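Local structure of quinoline 2-oxidoreductase large subunit (Pseudomonas putida, 1T3Q) at residues T293-Q298 with G368-V373; V196-M201 with F255-H260. The protein probably hydroxylates quinoline at carbon 2, as the molybdenum-bearing subunit of a xanthine dehydrogenase family enzyme with a pterin cytosine dinucleotide cofactor. One frame throughout, in Å; residues are numbered along the deposited sequence.

Contact 1 of 2, residues T293-Q298 with G368-V373; sequences THAKQQ and GAYRGV. With MCN (pterin cytosine dinucleotide), chain N; SMO (dioxosulfidomolybdenum(VI) ion), chain O.
Lys296 reaches across to the 368-373 loop and sets its ammonium among three backbone carbonyls. NZ donates to Val373 O at 2.8 Å, in the carbonyl plane and on a lone pair, and to Arg371 O at 2.9 Å, this time from 44° above the plane. A weak third bond runs from NZ to Tyr370 O, and Thr376 OG1, outside both segments, is a further partner. The bend at chi2 (-68°) turns CD back from the line of the chain; beyond it the side chain crosses Tyr370 at about a right angle, with CE 3.6 Å from CD2 of that ring. The buried positive charge is thus met by carbonyl dipoles of the loop that carries Arg371, and it probably helps to hold their directions. Next to it the packing is tight: Ala295 CB lies 3.4 Å from Tyr370 CB and also touches Gly368 O. Gly368 N donates to His294 O at 2.7 Å, Thr293 CB rests 3.8 Å from Gly368 CA, and a side chain at Gly368 would run into that CB. The hydroxyl side of Thr293 is looser: the residue is partly exposed, and OG1 reaches the other loop through a water that donates to Ala369 O. Beyond the lysine grip the Arg371 side chain runs on to the cofactor: N8' of the cofactor lies over one face of its guanidinium, toward the rim, 3.1 Å from NH2, while NH1 bonds to Gln685 and NE to Gly742 O. Arg371 N also lies close to the sulfido sulfur S of the molybdenum ion. The 368-373 loop is therefore a wall of the molybdenum pocket of a xanthine dehydrogenase family enzyme, backed by a buried lysine.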
loop_
_atom_site.group_PDB
_atom_site.type_symbol
_atom_site.label_atom_id
_atom_site.label_comp_id
_atom_site.label_asym_id
_atom_site.label_seq_id
_atom_site.Cartn_x
_atom_site.Cartn_y
_atom_site.Cartn_z
ATOM N N THR B 293 -18.287 -21.845 8.142
ATOM C CA THR B 293 -19.632 -22.073 8.659
ATOM C C THR B 293 -20.342 -22.920 7.614
ATOM O O THR B 293 -19.890 -22.999 6.470
ATOM C CB THR B 293 -20.430 -20.755 8.834
ATOM O OG1 THR B 293 -20.369 -19.992 7.622
ATOM C CG2 THR B 293 -19.869 -19.925 9.980
ATOM N N HIS B 294 -21.419 -23.587 8.017
ATOM C CA HIS B 294 -22.222 -24.371 7.088
ATOM C C HIS B 294 -23.561 -23.674 7.189
ATOM O O HIS B 294 -23.747 -22.817 8.055
ATOM C CB HIS B 294 -22.387 -25.833 7.526
ATOM C CG HIS B 294 -21.101 -26.597 7.609
ATOM N ND1 HIS B 294 -20.087 -26.460 6.684
ATOM C CD2 HIS B 294 -20.673 -27.518 8.504
ATOM C CE1 HIS B 294 -19.086 -27.260 7.010
ATOM N NE2 HIS B 294 -19.416 -27.913 8.109
ATOM N N ALA B 295 -24.499 -24.036 6.331
ATOM C CA ALA B 295 -25.796 -23.388 6.374
ATOM C C ALA B 295 -26.909 -24.268 5.859
ATOM O O ALA B 295 -26.666 -25.371 5.368
ATOM C CB ALA B 295 -25.746 -22.101 5.558
ATOM N N LYS B 296 -28.132 -23.757 6.000
ATOM C CA LYS B 296 -29.353 -24.390 5.517
ATOM C C LYS B 296 -29.882 -25.615 6.238
ATOM O O LYS B 296 -30.913 -26.159 5.840
ATOM C CB LYS B 296 -29.195 -24.735 4.032
ATOM C CG LYS B 296 -28.682 -23.585 3.177
ATOM C CD LYS B 296 -29.706 -22.455 3.069
ATOM C CE LYS B 296 -29.140 -21.280 2.270
ATOM N NZ LYS B 296 -30.152 -20.208 2.026
ATOM N N GLN B 297 -29.221 -26.061 7.300
ATOM C CA GLN B 297 -29.713 -27.262 7.954
ATOM C C GLN B 297 -30.838 -27.069 8.958
ATOM O O GLN B 297 -30.605 -26.890 10.149
ATOM C CB GLN B 297 -28.576 -28.050 8.619
ATOM C CG GLN B 297 -29.064 -29.397 9.161
ATOM C CD GLN B 297 -27.952 -30.328 9.605
ATOM O OE1 GLN B 297 -26.930 -29.897 10.136
ATOM N NE2 GLN B 297 -28.164 -31.625 9.409
ATOM N N GLN B 298 -32.064 -27.091 8.461
ATOM C CA GLN B 298 -33.212 -26.995 9.341
ATOM C C GLN B 298 -34.250 -28.025 8.934
ATOM O O GLN B 298 -34.269 -28.505 7.797
ATOM C CB GLN B 298 -33.809 -25.571 9.384
ATOM C CG GLN B 298 -34.045 -24.855 8.074
ATOM C CD GLN B 298 -34.839 -23.549 8.254
ATOM O OE1 GLN B 298 -36.014 -23.573 8.624
ATOM N NE2 GLN B 298 -34.194 -22.413 7.993
ATOM N N GLY B 368 -24.164 -20.852 9.786
ATOM C CA GLY B 368 -23.968 -19.456 9.464
ATOM C C GLY B 368 -24.764 -19.030 8.247
ATOM O O GLY B 368 -25.496 -19.827 7.660
ATOM N N ALA B 369 -24.596 -17.771 7.865
ATOM C CA ALA B 369 -25.305 -17.195 6.734
ATOM C C ALA B 369 -24.784 -17.641 5.377
ATOM O O ALA B 369 -23.582 -17.682 5.144
ATOM C CB ALA B 369 -25.249 -15.677 6.817
ATOM N N TYR B 370 -25.716 -17.984 4.498
ATOM C CA TYR B 370 -25.406 -18.366 3.130
ATOM C C TYR B 370 -26.601 -17.908 2.302
ATOM O O TYR B 370 -27.751 -18.169 2.656
ATOM C CB TYR B 370 -25.188 -19.878 2.993
ATOM C CG TYR B 370 -25.064 -20.369 1.558
ATOM C CD1 TYR B 370 -24.292 -19.679 0.617
ATOM C CD2 TYR B 370 -25.703 -21.540 1.149
ATOM C CE1 TYR B 370 -24.164 -20.145 -0.694
ATOM C CE2 TYR B 370 -25.577 -22.019 -0.156
ATOM C CZ TYR B 370 -24.809 -21.315 -1.072
ATOM O OH TYR B 370 -24.690 -21.784 -2.365
ATOM N N ARG B 371 -26.302 -17.178 1.231
ATOM C CA ARG B 371 -27.282 -16.644 0.294
ATOM C C ARG B 371 -28.706 -17.167 0.482
ATOM O O ARG B 371 -28.997 -18.335 0.200
ATOM C CB ARG B 371 -26.807 -16.946 -1.133
ATOM C CG ARG B 371 -27.408 -16.068 -2.205
ATOM C CD ARG B 371 -26.717 -16.339 -3.528
ATOM N NE ARG B 371 -27.029 -15.322 -4.524
ATOM C CZ ARG B 371 -26.356 -15.170 -5.660
ATOM N NH1 ARG B 371 -25.337 -15.971 -5.939
ATOM N NH2 ARG B 371 -26.693 -14.202 -6.506
ATOM N N GLY B 372 -29.588 -16.292 0.954
ATOM C CA GLY B 372 -30.976 -16.667 1.163
ATOM C C GLY B 372 -31.258 -17.066 2.599
ATOM O O GLY B 372 -32.415 -17.116 3.028
ATOM N N VAL B 373 -30.187 -17.339 3.335
ATOM C CA VAL B 373 -30.252 -17.752 4.737
ATOM C C VAL B 373 -31.396 -18.706 5.078
ATOM O O VAL B 373 -31.662 -19.651 4.335
ATOM C CB VAL B 373 -30.273 -16.516 5.688
ATOM C CG1 VAL B 373 -28.964 -15.746 5.548
ATOM C CG2 VAL B 373 -31.451 -15.598 5.373
HETATM N N1 MCN N . -28.588 -4.641 -8.618
HETATM C C2 MCN N . -29.029 -3.744 -9.646
HETATM N N3 MCN N . -30.315 -3.269 -9.441
HETATM C C4 MCN N . -31.159 -3.584 -8.381
HETATM C C5 MCN N . -30.658 -4.517 -7.365
HETATM C C6 MCN N . -29.389 -5.033 -7.483
HETATM O O2 MCN N . -28.322 -3.483 -10.593
HETATM N N4 MCN N . -32.364 -3.064 -8.285
HETATM C "C1'" MCN N . -27.116 -5.172 -8.792
HETATM C C2D MCN N . -26.080 -4.340 -7.908
HETATM O "O2'" MCN N . -24.787 -4.247 -8.605
HETATM C "C3'" MCN N . -26.044 -5.108 -6.603
HETATM C C4D MCN N . -26.157 -6.558 -7.008
HETATM O O4D MCN N . -26.918 -6.535 -8.318
HETATM O "O3'" MCN N . -24.781 -4.837 -5.901
HETATM C "C5'" MCN N . -26.723 -7.519 -5.925
HETATM O "O5'" MCN N . -27.921 -6.928 -5.487
HETATM P PA MCN N . -28.257 -6.573 -3.986
HETATM O O1A MCN N . -28.242 -5.078 -3.901
HETATM O O2A MCN N . -29.512 -7.375 -3.686
HETATM O O3A MCN N . -27.226 -7.208 -2.899
HETATM P PB MCN N . -25.736 -6.787 -2.490
HETATM O O1B MCN N . -25.774 -6.400 -1.047
HETATM O O2B MCN N . -25.162 -5.796 -3.459
HETATM O O3B MCN N . -24.903 -8.145 -2.682
HETATM C C10 MCN N . -24.902 -9.138 -1.687
HETATM C "C9'" MCN N . -25.768 -10.237 -2.209
HETATM C "C8'" MCN N . -25.683 -11.348 -1.136
HETATM S "S8'" MCN N . -26.319 -10.904 0.474
HETATM C "C7'" MCN N . -25.212 -12.584 -1.318
HETATM S "S7'" MCN N . -25.104 -13.847 -0.060
HETATM C "C6'" MCN N . -24.635 -12.944 -2.728
HETATM C C7 MCN N . -25.273 -12.101 -3.800
HETATM O "O9'" MCN N . -25.164 -10.719 -3.498
HETATM N "N5'" MCN N . -23.122 -12.881 -2.572
HETATM C C4A MCN N . -22.541 -12.815 -3.900
HETATM N "N8'" MCN N . -24.603 -12.340 -5.123
HETATM C C4B MCN N . -23.204 -12.613 -5.125
HETATM N "N1'" MCN N . -22.594 -12.553 -6.404
HETATM C "C2'" MCN N . -21.250 -12.712 -6.400
HETATM N "N2'" MCN N . -20.623 -12.677 -7.596
HETATM N "N3'" MCN N . -20.510 -12.885 -5.247
HETATM C "C4'" MCN N . -21.058 -12.941 -3.912
HETATM O "O4'" MCN N . -20.341 -13.095 -2.953
HETATM S S SMO O . -26.019 -14.610 2.939
HETATM MO MO SMO O . -25.772 -12.708 1.999
HETATM O OM2 SMO O . -27.042 -12.374 3.140
HETATM O OM1 SMO O . -24.285 -12.219 2.641
HETATM O O HOH W 1 -21.720 -19.717 5.365
#

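Contact 2 of 2, residues V196-M201 with F255-H260; sequences VSACPM and FGQKAH. With MCN (pterin cytosine dinucleotide), chain N; SMO (dioxosulfidomolybdenum(VI) ion), chain O.
This is a buried, largely apolar contact between two loops: segment 196-201 leads into strand 205-211; the loop at 255-260 leads into helix 263-275. Ala198 and Pro200 supply the surface, and Phe255 and Gln257 press against it. Ala198 CB meets Gln257 CB at 3.6 Å and Phe255 CB at 4.2 Å, so one methyl touches both side chains. Pro200 comes to the edge of the Phe255 ring, its CA 4.1 Å from CE2, and its own ring crosses the Gln257 side chain at about a right angle. With CG anti to the backbone N (chi1 -169°) and the chain extended beyond it, Gln257 reaches past Ala198 to Pro200. One face of the Phe255 ring is covered by the pterin, with CE1 3.4 Å from C4' of the cofactor, while Phe255 N donates to its O4' at 2.9 Å. An alanine at Phe255 would probably leave the pterin without its aromatic cover and open a gap beside Pro200. Beyond it, a type I turn from Gly256 to Ala259 closes with Ala259 N bonded to Gly256 O, and His260 ND1 donates almost straight (177°) to Gln257 O. Gly256 CA lies 3.2 Å from OM1 of the molybdenum ion; a side chain there would collide with the sulfido sulfur S. On the other loop Ala198 O accepts from Arg143 of the small subunit, and Met201 touches the iron-sulfur cluster. Phe255 and Gly256, where the type I turn starts, thus belong to both the pterin and molybdenum pockets of the molybdopterin-binding domain.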
loop_
_atom_site.group_PDB
_atom_site.type_symbol
_atom_site.label_atom_id
_atom_site.label_comp_id
_atom_site.label_asym_id
_atom_site.label_seq_id
_atom_site.Cartn_x
_atom_site.Cartn_y
_atom_site.Cartn_z
ATOM N N VAL B 196 -24.884 -27.247 3.895
ATOM C CA VAL B 196 -24.209 -26.958 2.640
ATOM C C VAL B 196 -23.163 -25.916 2.981
ATOM O O VAL B 196 -23.196 -25.331 4.065
ATOM C CB VAL B 196 -25.159 -26.380 1.551
ATOM C CG1 VAL B 196 -26.227 -27.392 1.207
ATOM C CG2 VAL B 196 -25.772 -25.063 2.018
ATOM N N SER B 197 -22.222 -25.705 2.067
ATOM C CA SER B 197 -21.179 -24.710 2.248
ATOM C C SER B 197 -21.334 -23.680 1.137
ATOM O O SER B 197 -21.716 -24.034 0.022
ATOM C CB SER B 197 -19.790 -25.356 2.135
ATOM O OG SER B 197 -18.780 -24.359 2.127
ATOM N N ALA B 198 -21.049 -22.417 1.441
ATOM C CA ALA B 198 -21.133 -21.361 0.432
ATOM C C ALA B 198 -20.137 -21.745 -0.662
ATOM O O ALA B 198 -20.300 -21.395 -1.835
ATOM C CB ALA B 198 -20.756 -20.015 1.043
ATOM N N CYS B 199 -19.097 -22.463 -0.251
ATOM C CA CYS B 199 -18.057 -22.938 -1.157
ATOM C C CYS B 199 -17.623 -21.926 -2.229
ATOM O O CYS B 199 -17.726 -22.187 -3.432
ATOM C CB CYS B 199 -18.524 -24.249 -1.818
ATOM S SG CYS B 199 -17.213 -25.216 -2.624
ATOM N N PRO B 200 -17.149 -20.743 -1.810
ATOM C CA PRO B 200 -16.710 -19.753 -2.798
ATOM C C PRO B 200 -15.421 -20.299 -3.418
ATOM O O PRO B 200 -14.704 -21.043 -2.758
ATOM C CB PRO B 200 -16.466 -18.510 -1.947
ATOM C CG PRO B 200 -15.998 -19.098 -0.641
ATOM C CD PRO B 200 -16.979 -20.232 -0.439
ATOM N N MET B 201 -15.122 -19.956 -4.672
ATOM C CA MET B 201 -13.897 -20.480 -5.283
ATOM C C MET B 201 -12.647 -19.997 -4.549
ATOM O O MET B 201 -11.634 -20.699 -4.515
ATOM C CB MET B 201 -13.831 -20.133 -6.778
ATOM C CG MET B 201 -14.759 -20.995 -7.629
ATOM S SD MET B 201 -14.454 -22.793 -7.462
ATOM C CE MET B 201 -15.619 -23.205 -6.140
ATOM N N PHE B 255 -20.977 -14.792 -0.737
ATOM C CA PHE B 255 -22.257 -15.466 -0.566
ATOM C C PHE B 255 -22.702 -15.619 0.889
ATOM O O PHE B 255 -23.484 -16.506 1.201
ATOM C CB PHE B 255 -22.190 -16.846 -1.226
ATOM C CG PHE B 255 -21.595 -16.822 -2.608
ATOM C CD1 PHE B 255 -22.267 -16.195 -3.654
ATOM C CD2 PHE B 255 -20.345 -17.383 -2.851
ATOM C CE1 PHE B 255 -21.698 -16.123 -4.929
ATOM C CE2 PHE B 255 -19.764 -17.317 -4.125
ATOM C CZ PHE B 255 -20.443 -16.685 -5.161
ATOM N N GLY B 256 -22.205 -14.753 1.763
ATOM C CA GLY B 256 -22.572 -14.832 3.169
ATOM C C GLY B 256 -21.483 -15.420 4.051
ATOM O O GLY B 256 -21.328 -15.022 5.212
ATOM N N GLN B 257 -20.718 -16.364 3.512
ATOM C CA GLN B 257 -19.658 -17.004 4.296
ATOM C C GLN B 257 -18.651 -15.981 4.798
ATOM O O GLN B 257 -18.121 -16.098 5.908
ATOM C CB GLN B 257 -18.935 -18.065 3.464
ATOM C CG GLN B 257 -18.004 -18.958 4.284
ATOM C CD GLN B 257 -17.149 -19.864 3.423
ATOM O OE1 GLN B 257 -16.099 -19.457 2.929
ATOM N NE2 GLN B 257 -17.605 -21.097 3.228
ATOM N N LYS B 258 -18.391 -14.972 3.975
ATOM C CA LYS B 258 -17.445 -13.933 4.328
ATOM C C LYS B 258 -18.135 -12.744 4.996
ATOM O O LYS B 258 -17.598 -11.638 5.051
ATOM C CB LYS B 258 -16.652 -13.525 3.080
ATOM C CG LYS B 258 -15.733 -14.662 2.633
ATOM C CD LYS B 258 -14.970 -14.385 1.343
ATOM C CE LYS B 258 -14.192 -15.632 0.930
ATOM N NZ LYS B 258 -13.680 -15.555 -0.473
ATOM N N ALA B 259 -19.332 -13.001 5.512
ATOM C CA ALA B 259 -20.103 -11.996 6.224
ATOM C C ALA B 259 -20.177 -12.431 7.688
ATOM O O ALA B 259 -21.223 -12.333 8.324
ATOM C CB ALA B 259 -21.504 -11.873 5.641
ATOM N N HIS B 260 -19.061 -12.942 8.196
ATOM C CA HIS B 260 -18.960 -13.366 9.593
ATOM C C HIS B 260 -17.596 -12.943 10.101
ATOM O O HIS B 260 -16.678 -12.678 9.316
ATOM C CB HIS B 260 -19.030 -14.888 9.759
ATOM C CG HIS B 260 -20.284 -15.514 9.240
ATOM N ND1 HIS B 260 -20.383 -16.033 7.966
ATOM C CD2 HIS B 260 -21.486 -15.725 9.827
ATOM C CE1 HIS B 260 -21.590 -16.540 7.793
ATOM N NE2 HIS B 260 -22.279 -16.367 8.906
HETATM N N1 MCN N . -28.588 -4.641 -8.618
HETATM C C2 MCN N . -29.029 -3.744 -9.646
HETATM N N3 MCN N . -30.315 -3.269 -9.441
HETATM C C4 MCN N . -31.159 -3.584 -8.381
HETATM C C5 MCN N . -30.658 -4.517 -7.365
HETATM C C6 MCN N . -29.389 -5.033 -7.483
HETATM O O2 MCN N . -28.322 -3.483 -10.593
HETATM N N4 MCN N . -32.364 -3.064 -8.285
HETATM C "C1'" MCN N . -27.116 -5.172 -8.792
HETATM C C2D MCN N . -26.080 -4.340 -7.908
HETATM O "O2'" MCN N . -24.787 -4.247 -8.605
HETATM C "C3'" MCN N . -26.044 -5.108 -6.603
HETATM C C4D MCN N . -26.157 -6.558 -7.008
HETATM O O4D MCN N . -26.918 -6.535 -8.318
HETATM O "O3'" MCN N . -24.781 -4.837 -5.901
HETATM C "C5'" MCN N . -26.723 -7.519 -5.925
HETATM O "O5'" MCN N . -27.921 -6.928 -5.487
HETATM P PA MCN N . -28.257 -6.573 -3.986
HETATM O O1A MCN N . -28.242 -5.078 -3.901
HETATM O O2A MCN N . -29.512 -7.375 -3.686
HETATM O O3A MCN N . -27.226 -7.208 -2.899
HETATM P PB MCN N . -25.736 -6.787 -2.490
HETATM O O1B MCN N . -25.774 -6.400 -1.047
HETATM O O2B MCN N . -25.162 -5.796 -3.459
HETATM O O3B MCN N . -24.903 -8.145 -2.682
HETATM C C10 MCN N . -24.902 -9.138 -1.687
HETATM C "C9'" MCN N . -25.768 -10.237 -2.209
HETATM C "C8'" MCN N . -25.683 -11.348 -1.136
HETATM S "S8'" MCN N . -26.319 -10.904 0.474
HETATM C "C7'" MCN N . -25.212 -12.584 -1.318
HETATM S "S7'" MCN N . -25.104 -13.847 -0.060
HETATM C "C6'" MCN N . -24.635 -12.944 -2.728
HETATM C C7 MCN N . -25.273 -12.101 -3.800
HETATM O "O9'" MCN N . -25.164 -10.719 -3.498
HETATM N "N5'" MCN N . -23.122 -12.881 -2.572
HETATM C C4A MCN N . -22.541 -12.815 -3.900
HETATM N "N8'" MCN N . -24.603 -12.340 -5.123
HETATM C C4B MCN N . -23.204 -12.613 -5.125
HETATM N "N1'" MCN N . -22.594 -12.553 -6.404
HETATM C "C2'" MCN N . -21.250 -12.712 -6.400
HETATM N "N2'" MCN N . -20.623 -12.677 -7.596
HETATM N "N3'" MCN N . -20.510 -12.885 -5.247
HETATM C "C4'" MCN N . -21.058 -12.941 -3.912
HETATM O "O4'" MCN N . -20.341 -13.095 -2.953
HETATM S S SMO O . -26.019 -14.610 2.939
HETATM MO MO SMO O . -25.772 -12.708 1.999
HETATM O OM2 SMO O . -27.042 -12.374 3.140
HETATM O OM1 SMO O . -24.285 -12.219 2.641
#

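In the fold
From the N terminus, strand 185-193 runs into 196-201, and contact 2 closes the first loop when the chain returns at 255-260, having passed through strands 205-211, 216-221 and 244-247. Helices 263-275 and 285-291 follow before contact 1 opens at 293-298; it closes at 368-373, after strands 298-306, 312-322 and 352-360. The two closures are in series and neither nests in the other, yet their centres lie only 9 Å apart. Probable hydrogen bonds from Arg371 N to Phe255 O and between Ala369 N and His260 NE2 join them. Loops from the sheet holding strands 205-211 and 244-247 and from the sheet holding strands 185-193, 298-306 and 352-360 thus meet at one cofactor site.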